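PDB 7DLA: nucleoside permease NupG, which carries purine and pyrimidine nucleosides, among them adenosine, uridine and thymidine, across the bacterial inner membrane by proton symport. Local coordinates for residues A50-P55 against N354-I359; A211-F216 against G347-M352; V283-I288 against V393-F398. The protein carries 1 engineered substitution. All blocks are in the same frame, centred on the assembly; numbering follows the deposited sequence.

Contact 1. Residues A50-P55 against N354-I359; sequences AAVFMP and NGFGCI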
# COMPACT_ATOMS: atom_id res chain seq x y z
N ALA A 50 3.25 -0.92 -12.11
CA ALA A 50 1.86 -1.12 -12.50
C ALA A 50 0.99 0.06 -12.09
O ALA A 50 0.03 0.40 -12.79
CB ALA A 50 1.33 -2.39 -11.85
N ALA A 51 1.30 0.66 -10.94
CA ALA A 51 0.39 1.63 -10.35
C ALA A 51 0.44 2.94 -11.11
O ALA A 51 -0.56 3.66 -11.19
CB ALA A 51 0.73 1.85 -8.88
N VAL A 52 1.59 3.27 -11.67
CA VAL A 52 1.70 4.57 -12.31
C VAL A 52 0.74 4.70 -13.49
O VAL A 52 0.17 5.77 -13.71
CB VAL A 52 3.15 4.85 -12.72
CG1 VAL A 52 4.07 4.61 -11.55
CG2 VAL A 52 3.51 3.99 -13.88
N PHE A 53 0.52 3.63 -14.26
CA PHE A 53 -0.34 3.84 -15.42
C PHE A 53 -1.49 2.86 -15.59
O PHE A 53 -2.43 3.21 -16.32
CB PHE A 53 0.47 3.87 -16.73
CG PHE A 53 1.31 2.65 -17.02
CD1 PHE A 53 0.75 1.49 -17.52
CD2 PHE A 53 2.69 2.72 -16.88
CE1 PHE A 53 1.54 0.40 -17.83
CE2 PHE A 53 3.49 1.63 -17.18
CZ PHE A 53 2.91 0.47 -17.66
N MET A 54 -1.45 1.66 -14.99
CA MET A 54 -2.55 0.71 -15.19
C MET A 54 -3.89 1.16 -14.60
O MET A 54 -4.92 1.02 -15.28
CB MET A 54 -2.16 -0.65 -14.65
CG MET A 54 -1.63 -1.55 -15.70
SD MET A 54 -2.77 -1.44 -17.09
CE MET A 54 -2.21 -2.77 -18.17
N PRO A 55 -3.94 1.67 -13.37
CA PRO A 55 -5.24 2.17 -12.87
C PRO A 55 -5.93 3.12 -13.85
O PRO A 55 -7.08 2.85 -14.23
CB PRO A 55 -4.85 2.85 -11.55
CG PRO A 55 -3.69 1.99 -11.07
CD PRO A 55 -2.90 1.74 -12.32
N ASN A 354 2.72 7.38 -4.81
CA ASN A 354 2.58 5.94 -4.63
C ASN A 354 3.08 5.11 -5.80
O ASN A 354 3.30 3.91 -5.63
CB ASN A 354 1.11 5.55 -4.40
CG ASN A 354 0.57 6.09 -3.10
OD1 ASN A 354 0.89 7.21 -2.71
ND2 ASN A 354 -0.25 5.29 -2.42
N GLY A 355 3.22 5.69 -6.99
CA GLY A 355 3.80 4.95 -8.09
C GLY A 355 5.31 5.15 -8.12
O GLY A 355 6.08 4.22 -7.86
N PHE A 356 5.71 6.40 -8.38
CA PHE A 356 7.12 6.75 -8.49
C PHE A 356 7.81 6.71 -7.14
O PHE A 356 8.93 6.20 -7.02
CB PHE A 356 7.23 8.14 -9.10
CG PHE A 356 6.64 8.22 -10.47
CD1 PHE A 356 7.16 7.45 -11.50
CD2 PHE A 356 5.51 9.00 -10.71
CE1 PHE A 356 6.60 7.51 -12.76
CE2 PHE A 356 4.93 9.06 -11.97
CZ PHE A 356 5.47 8.31 -13.00
N GLY A 357 7.17 7.26 -6.11
CA GLY A 357 7.64 7.03 -4.76
C GLY A 357 7.88 5.56 -4.50
O GLY A 357 8.91 5.19 -3.94
N CYS A 358 6.96 4.70 -4.97
CA CYS A 358 7.10 3.27 -4.72
C CYS A 358 8.30 2.71 -5.46
O CYS A 358 9.13 2.02 -4.86
CB CYS A 358 5.84 2.51 -5.14
SG CYS A 358 5.68 0.74 -4.59
N ILE A 359 8.38 2.93 -6.77
CA ILE A 359 9.50 2.36 -7.51
C ILE A 359 10.82 2.80 -6.91
O ILE A 359 11.70 1.97 -6.61
CB ILE A 359 9.40 2.74 -9.00
CG1 ILE A 359 7.97 2.56 -9.48
CG2 ILE A 359 10.35 1.92 -9.80
CD1 ILE A 359 7.66 3.26 -10.78
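Val52 meets Gly355, Phe356 and Ile359 with a single methyl group, CG1. The plainest of these contacts is side chain against backbone. Val52 CG1 stands 3.5 Å from Gly355 CA, and one residue earlier Ala51 CB faces the same alpha carbon more loosely, 4.4 Å from Gly355 CA. Because Gly355 has no side chain, the segment axes can come within 8.1 Å, running nearly antiparallel at 153°; a beta carbon here would point toward helix 37-64, on the side where Val52 CG1 lies. Ala51, with only a methyl, also lets the backbones lie close. A wider pi-type turn at 354-356 marks the backbone just here.

The helices are the second and eleventh of the twelve transmembrane helices of the major facilitator fold, one from each of its six-helix bundles, so the contact spans the boundary between the two halves of the transporter. In such carriers the halves probably move against each other during transport, and apolar packing without hydrogen bonds, as here, imposes no fixed bonding pattern across the boundary.

The second kind is CH-pi. Val52 CG1, turned anti to the carbonyl carbon (chi1 -51°), lies over one face of the Phe356 ring, 4.2 Å from its centroid and shifted toward the rim, where Phe356 CE1 is 4.0 Å away. Met351 touches both Val52 and Phe356.

Purely aliphatic contact comes last: Ile359, one turn beyond Gly355, extends its terminal methyl so that Ile359 CD1 reaches Val52 CG1 at 3.9 Å.

Contact 2. Residues A211-F216 against G347-M352; sequences AIFFIF and GMFLMM
A backbone bond from Met352 N to Met348 O, 2.9 Å long, keeps the two methionines one helical turn apart, and both meet Phe214 of the other helix. The helices are the seventh and eleventh transmembrane helices of the major facilitator fold, packed in its C-terminal bundle; their segments run the same way at 34°, with axes 9.7 Å apart. No hydrogen bond joins them, and the buried seam is built of aromatic rings and methionine chains.

The Phe214 ring reaches into the seam. Met348 CG lies over one of its faces, 4.0 Å from Phe214 CE2 and offset toward the rim, the two side chains crossing at about a right angle. Phe214 CE1 meets Phe349 CB at 3.7 Å. Methionine suits this place because its unbranched chain can lay a methylene over the ring; Met348 then bends at chi2 and chi3, taking its end away. Phe205, in the loop before helix 208-222, adds its ring to that of Phe214 and touches both methionines.

Phe213 and Phe349 each hold CG anti to the backbone N. Their rings meet obliquely, Phe213 CE2 3.8 Å from Phe349 CE1. Val333 of helix 305-335 touches the side chains of Phe213, Phe214 and Phe349. Farther along the seam, Met352 CG lies 3.4 Å from Phe214 O.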
# COMPACT_ATOMS: atom_id res chain seq x y z
N ALA A 211 5.76 22.27 -8.28
CA ALA A 211 6.83 21.37 -8.68
C ALA A 211 7.63 20.92 -7.46
O ALA A 211 7.90 19.72 -7.27
CB ALA A 211 7.74 22.06 -9.70
N ILE A 212 8.02 21.89 -6.63
CA ILE A 212 8.70 21.60 -5.38
C ILE A 212 7.90 20.58 -4.57
O ILE A 212 8.43 19.57 -4.09
CB ILE A 212 8.94 22.89 -4.58
CG1 ILE A 212 10.19 23.62 -5.08
CG2 ILE A 212 9.07 22.59 -3.09
CD1 ILE A 212 11.41 22.79 -5.06
N PHE A 213 6.59 20.82 -4.45
CA PHE A 213 5.77 19.96 -3.60
C PHE A 213 5.71 18.53 -4.13
O PHE A 213 5.81 17.57 -3.36
CB PHE A 213 4.35 20.49 -3.48
CG PHE A 213 3.57 19.75 -2.48
CD1 PHE A 213 4.00 19.69 -1.17
CD2 PHE A 213 2.51 18.95 -2.87
CE1 PHE A 213 3.31 18.94 -0.22
CE2 PHE A 213 1.81 18.17 -1.93
CZ PHE A 213 2.21 18.17 -0.60
N PHE A 214 5.54 18.36 -5.44
CA PHE A 214 5.42 17.03 -6.02
C PHE A 214 6.72 16.24 -5.88
O PHE A 214 6.68 15.05 -5.54
CB PHE A 214 5.01 17.11 -7.49
CG PHE A 214 3.57 17.47 -7.70
CD1 PHE A 214 2.60 17.03 -6.81
CD2 PHE A 214 3.16 18.17 -8.82
CE1 PHE A 214 1.27 17.34 -7.00
CE2 PHE A 214 1.83 18.47 -9.01
CZ PHE A 214 0.88 18.06 -8.10
N ILE A 215 7.86 16.86 -6.16
CA ILE A 215 9.09 16.07 -6.00
C ILE A 215 9.30 15.73 -4.53
O ILE A 215 9.74 14.63 -4.20
CB ILE A 215 10.31 16.77 -6.60
CG1 ILE A 215 10.02 17.19 -8.03
CG2 ILE A 215 11.51 15.82 -6.59
CD1 ILE A 215 11.26 17.34 -8.88
N PHE A 216 8.97 16.66 -3.63
CA PHE A 216 8.96 16.28 -2.23
C PHE A 216 8.04 15.11 -1.97
O PHE A 216 8.29 14.27 -1.10
CB PHE A 216 8.52 17.43 -1.34
CG PHE A 216 8.66 17.10 0.10
CD1 PHE A 216 9.91 16.84 0.63
CD2 PHE A 216 7.55 16.94 0.89
CE1 PHE A 216 10.07 16.52 1.96
CE2 PHE A 216 7.69 16.59 2.22
CZ PHE A 216 8.95 16.39 2.75
N GLY A 347 -4.59 13.34 -9.19
CA GLY A 347 -4.10 12.31 -10.08
C GLY A 347 -2.59 12.23 -10.05
O GLY A 347 -2.01 11.22 -9.63
N MET A 348 -1.94 13.33 -10.41
CA MET A 348 -0.49 13.41 -10.46
C MET A 348 0.14 13.29 -9.07
O MET A 348 1.22 12.74 -8.93
CB MET A 348 -0.13 14.75 -11.11
CG MET A 348 1.33 15.17 -11.23
SD MET A 348 2.26 14.62 -12.68
CE MET A 348 1.07 14.66 -14.01
N PHE A 349 -0.52 13.82 -8.04
CA PHE A 349 -0.00 13.73 -6.68
C PHE A 349 0.06 12.29 -6.23
O PHE A 349 1.09 11.82 -5.74
CB PHE A 349 -0.87 14.54 -5.72
CG PHE A 349 -0.56 14.27 -4.27
CD1 PHE A 349 0.59 14.75 -3.69
CD2 PHE A 349 -1.42 13.52 -3.50
CE1 PHE A 349 0.86 14.49 -2.34
CE2 PHE A 349 -1.14 13.26 -2.15
CZ PHE A 349 -0.00 13.74 -1.58
N LEU A 350 -1.03 11.55 -6.40
CA LEU A 350 -1.07 10.16 -5.97
C LEU A 350 -0.16 9.30 -6.85
O LEU A 350 0.56 8.44 -6.35
CB LEU A 350 -2.53 9.71 -5.98
CG LEU A 350 -3.24 9.48 -4.62
CD1 LEU A 350 -3.28 10.75 -3.79
CD2 LEU A 350 -4.68 9.02 -4.84
N MET A 351 -0.13 9.57 -8.16
CA MET A 351 0.78 8.85 -9.05
C MET A 351 2.23 9.04 -8.62
O MET A 351 2.97 8.06 -8.45
CB MET A 351 0.55 9.33 -10.48
CG MET A 351 1.46 8.70 -11.53
SD MET A 351 1.66 9.78 -12.95
CE MET A 351 2.19 8.57 -14.17
N MET A 352 2.66 10.30 -8.46
CA MET A 352 4.00 10.61 -7.99
C MET A 352 4.29 9.96 -6.64
O MET A 352 5.37 9.39 -6.42
CB MET A 352 4.16 12.13 -7.92
CG MET A 352 5.58 12.68 -7.68
SD MET A 352 6.46 13.15 -9.17
CE MET A 352 5.09 13.83 -10.10

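Contact 3. Residues V283-I288 against V393-F398; sequences VMMISI and VLAFAF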
# COMPACT_ATOMS: atom_id res chain seq x y z
N VAL A 283 -0.53 19.04 9.77
CA VAL A 283 -0.81 17.61 9.79
C VAL A 283 0.24 16.85 8.97
O VAL A 283 0.74 15.80 9.40
CB VAL A 283 -2.25 17.34 9.33
CG1 VAL A 283 -2.37 15.99 8.69
CG2 VAL A 283 -3.19 17.46 10.53
N MET A 284 0.62 17.41 7.81
CA MET A 284 1.71 16.83 7.03
C MET A 284 3.02 16.78 7.82
O MET A 284 3.81 15.83 7.69
CB MET A 284 1.88 17.62 5.73
CG MET A 284 1.26 16.97 4.48
SD MET A 284 1.64 17.84 2.92
CE MET A 284 1.17 19.51 3.39
N MET A 285 3.27 17.79 8.65
CA MET A 285 4.46 17.76 9.49
C MET A 285 4.37 16.66 10.52
O MET A 285 5.39 16.03 10.84
CB MET A 285 4.65 19.11 10.18
CG MET A 285 6.01 19.30 10.87
SD MET A 285 7.41 19.54 9.72
CE MET A 285 8.77 18.86 10.66
N ILE A 286 3.18 16.42 11.09
CA ILE A 286 3.03 15.34 12.07
C ILE A 286 3.35 14.01 11.40
O ILE A 286 3.95 13.11 12.00
CB ILE A 286 1.61 15.32 12.67
CG1 ILE A 286 1.23 16.67 13.24
CG2 ILE A 286 1.60 14.44 13.87
CD1 ILE A 286 -0.23 16.78 13.65
N SER A 287 2.98 13.88 10.13
CA SER A 287 3.34 12.67 9.40
C SER A 287 4.85 12.53 9.27
O SER A 287 5.43 11.48 9.58
CB SER A 287 2.67 12.68 8.03
OG SER A 287 3.49 12.04 7.07
N ILE A 288 5.51 13.59 8.81
CA ILE A 288 6.94 13.49 8.56
C ILE A 288 7.72 13.23 9.84
O ILE A 288 8.70 12.48 9.85
CB ILE A 288 7.42 14.77 7.85
CG1 ILE A 288 7.23 14.62 6.35
CG2 ILE A 288 8.85 15.03 8.16
CD1 ILE A 288 7.35 15.92 5.66
N VAL A 393 16.17 14.31 7.19
CA VAL A 393 16.44 15.21 6.08
C VAL A 393 15.13 15.71 5.50
O VAL A 393 14.94 16.91 5.29
CB VAL A 393 17.31 14.51 5.02
CG1 VAL A 393 17.44 15.39 3.77
CG2 VAL A 393 18.68 14.12 5.59
N LEU A 394 14.20 14.78 5.25
CA LEU A 394 12.87 15.16 4.76
C LEU A 394 12.18 16.15 5.70
O LEU A 394 11.53 17.10 5.23
CB LEU A 394 12.00 13.91 4.56
CG LEU A 394 12.37 13.02 3.38
CD1 LEU A 394 11.31 11.95 3.24
CD2 LEU A 394 12.57 13.78 2.06
N ALA A 395 12.29 15.96 7.01
CA ALA A 395 11.72 16.90 7.95
C ALA A 395 12.31 18.27 7.77
O ALA A 395 11.59 19.28 7.74
CB ALA A 395 11.96 16.43 9.38
N PHE A 396 13.64 18.33 7.68
CA PHE A 396 14.31 19.62 7.58
C PHE A 396 13.84 20.36 6.36
O PHE A 396 13.38 21.51 6.45
CB PHE A 396 15.83 19.46 7.52
CG PHE A 396 16.45 19.18 8.83
CD1 PHE A 396 15.69 19.18 9.99
CD2 PHE A 396 17.80 18.94 8.92
CE1 PHE A 396 16.26 18.94 11.21
CE2 PHE A 396 18.37 18.70 10.12
CZ PHE A 396 17.60 18.69 11.28
N ALA A 397 13.92 19.71 5.20
CA ALA A 397 13.54 20.37 3.97
C ALA A 397 12.08 20.79 4.01
O ALA A 397 11.70 21.81 3.42
CB ALA A 397 13.81 19.48 2.78
N PHE A 398 11.22 20.01 4.68
CA PHE A 398 9.83 20.43 4.68
C PHE A 398 9.64 21.66 5.56
O PHE A 398 8.90 22.57 5.18
CB PHE A 398 8.93 19.29 5.13
CG PHE A 398 7.46 19.59 5.00
CD1 PHE A 398 6.80 19.33 3.81
CD2 PHE A 398 6.75 20.15 6.04
CE1 PHE A 398 5.46 19.60 3.67
CE2 PHE A 398 5.40 20.43 5.90
CZ PHE A 398 4.76 20.15 4.72
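Phe398 meets three side chains of the facing helix, Met284, Met285 and Ile288. The contact joins the ninth and twelfth transmembrane helices of the major facilitator fold, both in the C-terminal bundle, and the segments run antiparallel at 159°. Both methionines make Met-aromatic contacts. Met284 SD lies oblique to the ring, 5.3 Å from the Phe398 centroid, and its methyl comes to the edge, Met284 CE 3.9 Å from Phe398 CZ; Met285 SD is 3.8 Å from Phe398 CD2. Polarisable sulfur on a flexible chain packs well beside an aromatic ring in an apolar interior. Ile288 branches at CB, sending CD1 to 3.7 Å from Phe398 CG and CG2 to Ala395.

Chi1 of -173° sets Phe398 CG anti to the backbone N. An alanine here would probably leave Met284 CE and Met285 SD without the ring and Ile288 CD1 with only the beta carbon, the methionine ends freer to turn.

Outside this shell, Phe216 of helix 208-222 and Phe402 one turn on both meet the Phe398 ring, while Phe216 also touches Ile288. Helix 305-335 lies against Met284 through Phe325 and Ser328. The short Ala395 leaves its backbone within reach: Ile288 CG2 sits 3.4 Å from Ala395 CA and 3.6 Å from Ala395 CB.

Contacts 2 and 3 are buried within the C-terminal bundle, whereas contact 1 is a more open contact between the bundles. Their chemistry follows: in contact 1, with its axes close together, one valine methyl packs on a glycine, a phenylalanine face and an isoleucine end, while the other two keep their helices farther apart and pack phenylalanine and methionine between them. None has a hydrogen bond across it. Contacts 1 and 2 share helix 342-371, where Gly357 N probably bonds to Met352 O, and Met351 CE reaches Val52 O. Contacts 2 and 3 share no helix but meet side by side, Phe213 packing on Met284 and Phe216 on Ile288. Contacts 1 and 3 do not touch; their nearest atoms are about 10 Å apart.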